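Side-chain contacts in uncharacterized protein (Legionella pneumophila subsp. pneumophila, PDB 5T2X), which is of unknown function but belongs to the DUF5630 family and folds as a mainly helical protein without beta-strands: residues Leu41-Thr44 against Thr45-Lys48; Glu196-Glu199 against Ala200-Ala204; Lys239-Ser242 against Glu243-Lys247. One frame throughout, in Å; residues are numbered along the deposited sequence.

Contact 1 of 3, residues Leu41-Thr44 against Thr45-Lys48; sequences LDLT and TLIK
Leu43 and Ile47, one helical turn apart, form the apolar centre: CD1 of Leu43 lies 3.8 Å from CG1 of Ile47 and meets CD1 of the same isoleucine as well. The two side chains cross at a slant, because Leu43 holds CG anti to its backbone N (chi1 -173°) whereas Ile47 turns CG1 back beside its own N, over the Leu43 carbonyl. Leu43 CD1 also comes within 4.2 Å of Leu46 CD2. This apolar side is covered by helix 66-76, through His72 and Phe76, and by helix 91-111, through Val95, Tyr99 and Phe100. Just before the helix, Leu41 packs back on its first turn, CD1 against Leu46 CA and CD2 at 4.1 Å from Thr45 CG2, roughly at a right angle to the threonine. Farther out, Thr44 OG1 bonds to Tyr99 OH, and Lys48 reaches away to a salt bridge with Glu15. At the exposed edge Asp42 turns its carboxylate onto Thr45: the hydroxyl OG1 donates to OD1 at 2.8 Å, from the syn side and 26° out of the carboxylate plane, while Thr45 N gives OD2 a weak bond of 3.5 Å. The Asp42 carbonyl O takes Leu46 N at 2.9 Å, an i to i+4 backbone bond. Asp42 is thus the N-cap of helix 43-52, its carboxylate held chiefly by the Thr45 hydroxyl and only weakly by the Thr45 backbone N.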
loop_
_atom_site.group_PDB
_atom_site.type_symbol
_atom_site.label_atom_id
_atom_site.label_comp_id
_atom_site.label_asym_id
_atom_site.label_seq_id
_atom_site.Cartn_x
_atom_site.Cartn_y
_atom_site.Cartn_z
ATOM N N LEU A 41 25.703 -2.526 4.213
ATOM C CA LEU A 41 25.274 -1.292 3.577
ATOM C C LEU A 41 24.119 -0.652 4.337
ATOM O O LEU A 41 23.312 -1.329 4.979
ATOM C CB LEU A 41 24.845 -1.555 2.134
ATOM C CG LEU A 41 25.906 -2.044 1.150
ATOM C CD1 LEU A 41 25.267 -2.324 -0.200
ATOM C CD2 LEU A 41 27.019 -1.020 1.019
ATOM N N ASP A 42 24.051 0.673 4.261
ATOM C CA ASP A 42 22.850 1.372 4.681
ATOM C C ASP A 42 21.729 1.112 3.680
ATOM O O ASP A 42 21.965 0.785 2.513
ATOM C CB ASP A 42 23.116 2.872 4.808
ATOM C CG ASP A 42 23.787 3.451 3.579
ATOM O OD1 ASP A 42 24.789 2.866 3.114
ATOM O OD2 ASP A 42 23.307 4.484 3.068
ATOM N N LEU A 43 20.490 1.258 4.155
ATOM C CA LEU A 43 19.342 0.945 3.312
ATOM C C LEU A 43 19.315 1.804 2.053
ATOM O O LEU A 43 18.893 1.330 0.992
ATOM C CB LEU A 43 18.043 1.110 4.106
ATOM C CG LEU A 43 16.758 0.668 3.402
ATOM C CD1 LEU A 43 16.906 -0.738 2.844
ATOM C CD2 LEU A 43 15.579 0.739 4.358
ATOM N N THR A 44 19.765 3.058 2.145
ATOM C CA THR A 44 19.791 3.922 0.967
ATOM C C THR A 44 20.704 3.350 -0.109
ATOM O O THR A 44 20.334 3.288 -1.287
ATOM C CB THR A 44 20.240 5.332 1.354
ATOM O OG1 THR A 44 19.305 5.900 2.281
ATOM C CG2 THR A 44 20.322 6.218 0.115
ATOM N N THR A 45 21.903 2.914 0.282
ATOM C CA THR A 45 22.850 2.387 -0.694
ATOM C C THR A 45 22.423 1.013 -1.197
ATOM O O THR A 45 22.580 0.706 -2.385
ATOM C CB THR A 45 24.248 2.329 -0.081
ATOM O OG1 THR A 45 24.585 3.612 0.460
ATOM C CG2 THR A 45 25.278 1.946 -1.132
ATOM N N LEU A 46 21.878 0.176 -0.308
ATOM C CA LEU A 46 21.404 -1.142 -0.719
ATOM C C LEU A 46 20.328 -1.029 -1.792
ATOM O O LEU A 46 20.395 -1.694 -2.832
ATOM C CB LEU A 46 20.874 -1.912 0.491
ATOM C CG LEU A 46 20.122 -3.213 0.187
ATOM C CD1 LEU A 46 21.041 -4.244 -0.455
ATOM C CD2 LEU A 46 19.474 -3.777 1.444
ATOM N N ILE A 47 19.322 -0.183 -1.553
ATOM C CA ILE A 47 18.253 -0.004 -2.531
ATOM C C ILE A 47 18.808 0.574 -3.827
ATOM O O ILE A 47 18.424 0.157 -4.927
ATOM C CB ILE A 47 17.139 0.881 -1.942
ATOM C CG1 ILE A 47 16.454 0.160 -0.781
ATOM C CG2 ILE A 47 16.131 1.260 -3.014
ATOM C CD1 ILE A 47 15.352 0.960 -0.134
ATOM N N LYS A 48 19.731 1.530 -3.716
ATOM C CA LYS A 48 20.326 2.128 -4.905
ATOM C C LYS A 48 21.110 1.104 -5.719
ATOM O O LYS A 48 21.155 1.199 -6.951
ATOM C CB LYS A 48 21.218 3.300 -4.499
ATOM C CG LYS A 48 21.836 4.058 -5.655
ATOM C CD LYS A 48 22.312 5.423 -5.197
ATOM C CE LYS A 48 23.367 5.972 -6.129
ATOM N NZ LYS A 48 24.559 5.083 -6.137
#

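Contact 2 of 3, residues Glu196-Glu199 against Ala200-Ala204; sequences EALE and ALLIA
Four consecutive i to i+4 backbone bonds run from Glu196-Glu199 to Ala200-Ile203, as expected for a regular alpha-helix, here the middle of helix 191-207. The longest joins Ala200 N to Glu196 O at 3.2 Å and the shortest Leu202 N to Leu198 O at 2.8 Å; the latter has a C=O...N angle of 161°. Neighbouring helices cover the segment on several sides. Ala197, Ala200 and Leu201 meet helix 169-185 through Cys180, Phe176 and Tyr177, while Leu198 and Leu202 turn to Leu255 and Tyr259 of helix 252-272. Along the latter side, Leu198 sends CD1 forward to within 4.0 Å of Leu202 CG, and the two leucines meet at a slant. Leu202 keeps CG beside its backbone N (chi1 -64°), which also sets that carbon 3.2 Å from Leu198 O. One residue on, Glu199 and Ile203 repeat the four-residue spacing, but lie alongside one another and point the same way. The glutamate is extended, with CG anti to the backbone N (chi1 177°), and its aliphatic part supplies the apolar contact. Its buried carboxylate is satisfied beyond the segment: OE2 forms a salt bridge with Lys265, and OE1 a long, weak ion pair with Lys261, both probably favouring the charged form. Nearer the backbone than the carboxylate, Glu199 CG touches Ile203 CD1 at 4.0 Å.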
loop_
_atom_site.group_PDB
_atom_site.type_symbol
_atom_site.label_atom_id
_atom_site.label_comp_id
_atom_site.label_asym_id
_atom_site.label_seq_id
_atom_site.Cartn_x
_atom_site.Cartn_y
_atom_site.Cartn_z
ATOM N N GLU A 196 -20.713 1.370 -5.274
ATOM C CA GLU A 196 -19.355 0.836 -5.249
ATOM C C GLU A 196 -18.725 0.975 -3.869
ATOM O O GLU A 196 -17.921 0.127 -3.468
ATOM C CB GLU A 196 -18.494 1.535 -6.303
ATOM C CG GLU A 196 -18.762 1.080 -7.729
ATOM C CD GLU A 196 -18.211 -0.305 -8.013
ATOM O OE1 GLU A 196 -17.146 -0.648 -7.459
ATOM O OE2 GLU A 196 -18.844 -1.053 -8.787
ATOM N N ALA A 197 -19.075 2.033 -3.133
ATOM C CA ALA A 197 -18.561 2.194 -1.777
ATOM C C ALA A 197 -19.076 1.094 -0.860
ATOM O O ALA A 197 -18.328 0.573 -0.023
ATOM C CB ALA A 197 -18.944 3.568 -1.228
ATOM N N LEU A 198 -20.351 0.727 -1.003
ATOM C CA LEU A 198 -20.931 -0.310 -0.157
ATOM C C LEU A 198 -20.251 -1.654 -0.390
ATOM O O LEU A 198 -19.918 -2.367 0.563
ATOM C CB LEU A 198 -22.435 -0.416 -0.415
ATOM C CG LEU A 198 -23.176 -1.536 0.318
ATOM C CD1 LEU A 198 -23.069 -1.355 1.824
ATOM C CD2 LEU A 198 -24.632 -1.592 -0.118
ATOM N N GLU A 199 -20.037 -2.015 -1.658
ATOM C CA GLU A 199 -19.411 -3.297 -1.968
ATOM C C GLU A 199 -18.016 -3.387 -1.365
ATOM O O GLU A 199 -17.658 -4.395 -0.744
ATOM C CB GLU A 199 -19.361 -3.499 -3.482
ATOM C CG GLU A 199 -18.652 -4.770 -3.917
ATOM C CD GLU A 199 -18.622 -4.930 -5.424
ATOM O OE1 GLU A 199 -19.398 -4.235 -6.111
ATOM O OE2 GLU A 199 -17.821 -5.749 -5.921
ATOM N N ALA A 200 -17.212 -2.332 -1.528
ATOM C CA ALA A 200 -15.871 -2.330 -0.953
ATOM C C ALA A 200 -15.921 -2.331 0.569
ATOM O O ALA A 200 -15.061 -2.935 1.221
ATOM C CB ALA A 200 -15.081 -1.127 -1.464
ATOM N N LEU A 201 -16.914 -1.657 1.152
ATOM C CA LEU A 201 -17.047 -1.655 2.605
ATOM C C LEU A 201 -17.409 -3.040 3.125
ATOM O O LEU A 201 -16.884 -3.480 4.155
ATOM C CB LEU A 201 -18.093 -0.626 3.034
ATOM C CG LEU A 201 -18.387 -0.517 4.531
ATOM C CD1 LEU A 201 -17.119 -0.207 5.309
ATOM C CD2 LEU A 201 -19.446 0.545 4.782
ATOM N N LEU A 202 -18.301 -3.744 2.424
ATOM C CA LEU A 202 -18.666 -5.094 2.840
ATOM C C LEU A 202 -17.491 -6.053 2.699
ATOM O O LEU A 202 -17.261 -6.894 3.578
ATOM C CB LEU A 202 -19.866 -5.589 2.030
ATOM C CG LEU A 202 -21.178 -4.823 2.216
ATOM C CD1 LEU A 202 -22.263 -5.373 1.303
ATOM C CD2 LEU A 202 -21.624 -4.869 3.667
ATOM N N ILE A 203 -16.735 -5.944 1.604
ATOM C CA ILE A 203 -15.569 -6.803 1.418
ATOM C C ILE A 203 -14.542 -6.551 2.513
ATOM O O ILE A 203 -13.922 -7.488 3.031
ATOM C CB ILE A 203 -14.968 -6.596 0.015
ATOM C CG1 ILE A 203 -15.968 -7.019 -1.062
ATOM C CG2 ILE A 203 -13.672 -7.379 -0.134
ATOM C CD1 ILE A 203 -15.500 -6.729 -2.473
ATOM N N ALA A 204 -14.356 -5.284 2.893
ATOM C CA ALA A 204 -13.405 -4.960 3.951
ATOM C C ALA A 204 -13.790 -5.629 5.264
ATOM O O ALA A 204 -12.920 -6.064 6.028
ATOM C CB ALA A 204 -13.312 -3.445 4.127
#

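Contact 3 of 3, residues Lys239-Ser242 against Glu243-Lys247; sequences KAIS and ETIAK
Thr244 leans on Ala240 one turn earlier in the alpha-helix 237-248, its side chain bonding back to the backbone. From CB, 3.5 Å from Ala240 O, the side chain divides. OG1, set beside the backbone N by a chi1 of -62°, donates to Ala240 O at 2.9 Å. CG2 is carried the other way, to Leu198 of helix 191-207. The same carbonyl oxygen takes Thr244 N at 3.1 Å, so two donors of one residue grip it, arriving from opposite faces of the carbonyl plane. The buried hydroxyl is thereby satisfied within its own helix, while Tyr177 of helix 169-185 packs on both Ala240 and Thr244. Ile241 and Ile245 run side by side in the same direction on the face that meets helix 252-272, touching Tyr259 and Leu255 respectively. On the exposed side Ser242 OG bonds back to Asp238 O, a second hydroxyl turned onto a carbonyl one turn earlier. Glu243 stretches outward beyond CG, which passes 3.3 Å from Lys239 O, and its OE2 forms a long salt bridge of 3.9 Å with Lys247 NZ. The isoleucines meet through branches of different kinds, Ile241 CG2 lying 4.1 Å from Ile245 CD1.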
loop_
_atom_site.group_PDB
_atom_site.type_symbol
_atom_site.label_atom_id
_atom_site.label_comp_id
_atom_site.label_asym_id
_atom_site.label_seq_id
_atom_site.Cartn_x
_atom_site.Cartn_y
_atom_site.Cartn_z
ATOM N N LYS A 239 -22.754 0.799 11.621
ATOM C CA LYS A 239 -23.024 2.225 11.462
ATOM C C LYS A 239 -22.574 2.724 10.095
ATOM O O LYS A 239 -23.292 3.486 9.435
ATOM C CB LYS A 239 -22.335 3.014 12.574
ATOM C CG LYS A 239 -22.907 2.779 13.962
ATOM C CD LYS A 239 -24.101 3.679 14.232
ATOM C CE LYS A 239 -24.469 3.670 15.706
ATOM N NZ LYS A 239 -25.359 4.811 16.059
ATOM N N ALA A 240 -21.386 2.304 9.649
ATOM C CA ALA A 240 -20.882 2.749 8.355
ATOM C C ALA A 240 -21.670 2.127 7.209
ATOM O O ALA A 240 -21.926 2.787 6.195
ATOM C CB ALA A 240 -19.395 2.416 8.227
ATOM N N ILE A 241 -22.056 0.858 7.348
ATOM C CA ILE A 241 -22.856 0.208 6.317
ATOM C C ILE A 241 -24.223 0.871 6.206
ATOM O O ILE A 241 -24.722 1.117 5.100
ATOM C CB ILE A 241 -22.976 -1.299 6.611
ATOM C CG1 ILE A 241 -21.603 -1.967 6.540
ATOM C CG2 ILE A 241 -23.947 -1.966 5.643
ATOM C CD1 ILE A 241 -21.593 -3.400 7.026
ATOM N N SER A 242 -24.843 1.187 7.345
ATOM C CA SER A 242 -26.180 1.769 7.321
ATOM C C SER A 242 -26.169 3.169 6.720
ATOM O O SER A 242 -27.074 3.527 5.957
ATOM C CB SER A 242 -26.763 1.793 8.734
ATOM O OG SER A 242 -26.936 0.477 9.233
ATOM N N GLU A 243 -25.154 3.973 7.045
ATOM C CA GLU A 243 -25.104 5.333 6.514
ATOM C C GLU A 243 -24.809 5.347 5.020
ATOM O O GLU A 243 -25.275 6.244 4.310
ATOM C CB GLU A 243 -24.065 6.159 7.273
ATOM C CG GLU A 243 -24.466 6.478 8.702
ATOM C CD GLU A 243 -23.577 7.527 9.337
ATOM O OE1 GLU A 243 -23.688 7.740 10.563
ATOM O OE2 GLU A 243 -22.768 8.141 8.609
ATOM N N THR A 244 -24.043 4.373 4.526
ATOM C CA THR A 244 -23.795 4.291 3.090
ATOM C C THR A 244 -25.075 3.957 2.333
ATOM O O THR A 244 -25.329 4.508 1.255
ATOM C CB THR A 244 -22.710 3.252 2.800
ATOM O OG1 THR A 244 -21.481 3.657 3.417
ATOM C CG2 THR A 244 -22.493 3.103 1.300
ATOM N N ILE A 245 -25.898 3.066 2.887
ATOM C CA ILE A 245 -27.156 2.708 2.242
ATOM C C ILE A 245 -28.131 3.879 2.285
ATOM O O ILE A 245 -28.881 4.116 1.330
ATOM C CB ILE A 245 -27.743 1.445 2.900
ATOM C CG1 ILE A 245 -26.785 0.267 2.723
ATOM C CG2 ILE A 245 -29.111 1.115 2.319
ATOM C CD1 ILE A 245 -27.243 -1.005 3.396
ATOM N N ALA A 246 -28.125 4.640 3.380
ATOM C CA ALA A 246 -29.047 5.764 3.508
ATOM C C ALA A 246 -28.621 6.935 2.628
ATOM O O ALA A 246 -29.433 7.482 1.872
ATOM C CB ALA A 246 -29.148 6.193 4.971
ATOM N N LYS A 247 -27.350 7.340 2.718
ATOM C CA LYS A 247 -26.868 8.452 1.901
ATOM C C LYS A 247 -26.977 8.137 0.416
ATOM O O LYS A 247 -27.333 9.006 -0.387
ATOM C CB LYS A 247 -25.420 8.789 2.264
ATOM C CG LYS A 247 -25.249 9.506 3.591
ATOM C CD LYS A 247 -23.782 9.748 3.908
ATOM C CE LYS A 247 -23.610 10.423 5.260
ATOM N NZ LYS A 247 -22.175 10.615 5.611
#

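In the fold
From the N terminus the chain passes helices 15-27 and 31-40 before contact 1, where the cap at 41-44 starts helix 43-52 and its first turn packs on helices 66-76 and 91-111. Each contact is local and closes only a helical turn; the three follow in series, with neither nesting nor crossing. Contact 2, in helix 191-207, lies on the opposite side of the chain's centre, its centre about 39 Å from that of contact 1. Contact 3, in helix 237-248, then packs against contact 2, with Leu202 CD2 3.7 Å from Ile241 CD1. Helices 169-185 and 252-272 touch both, tying contacts 2 and 3 together in the C-terminal part of the chain.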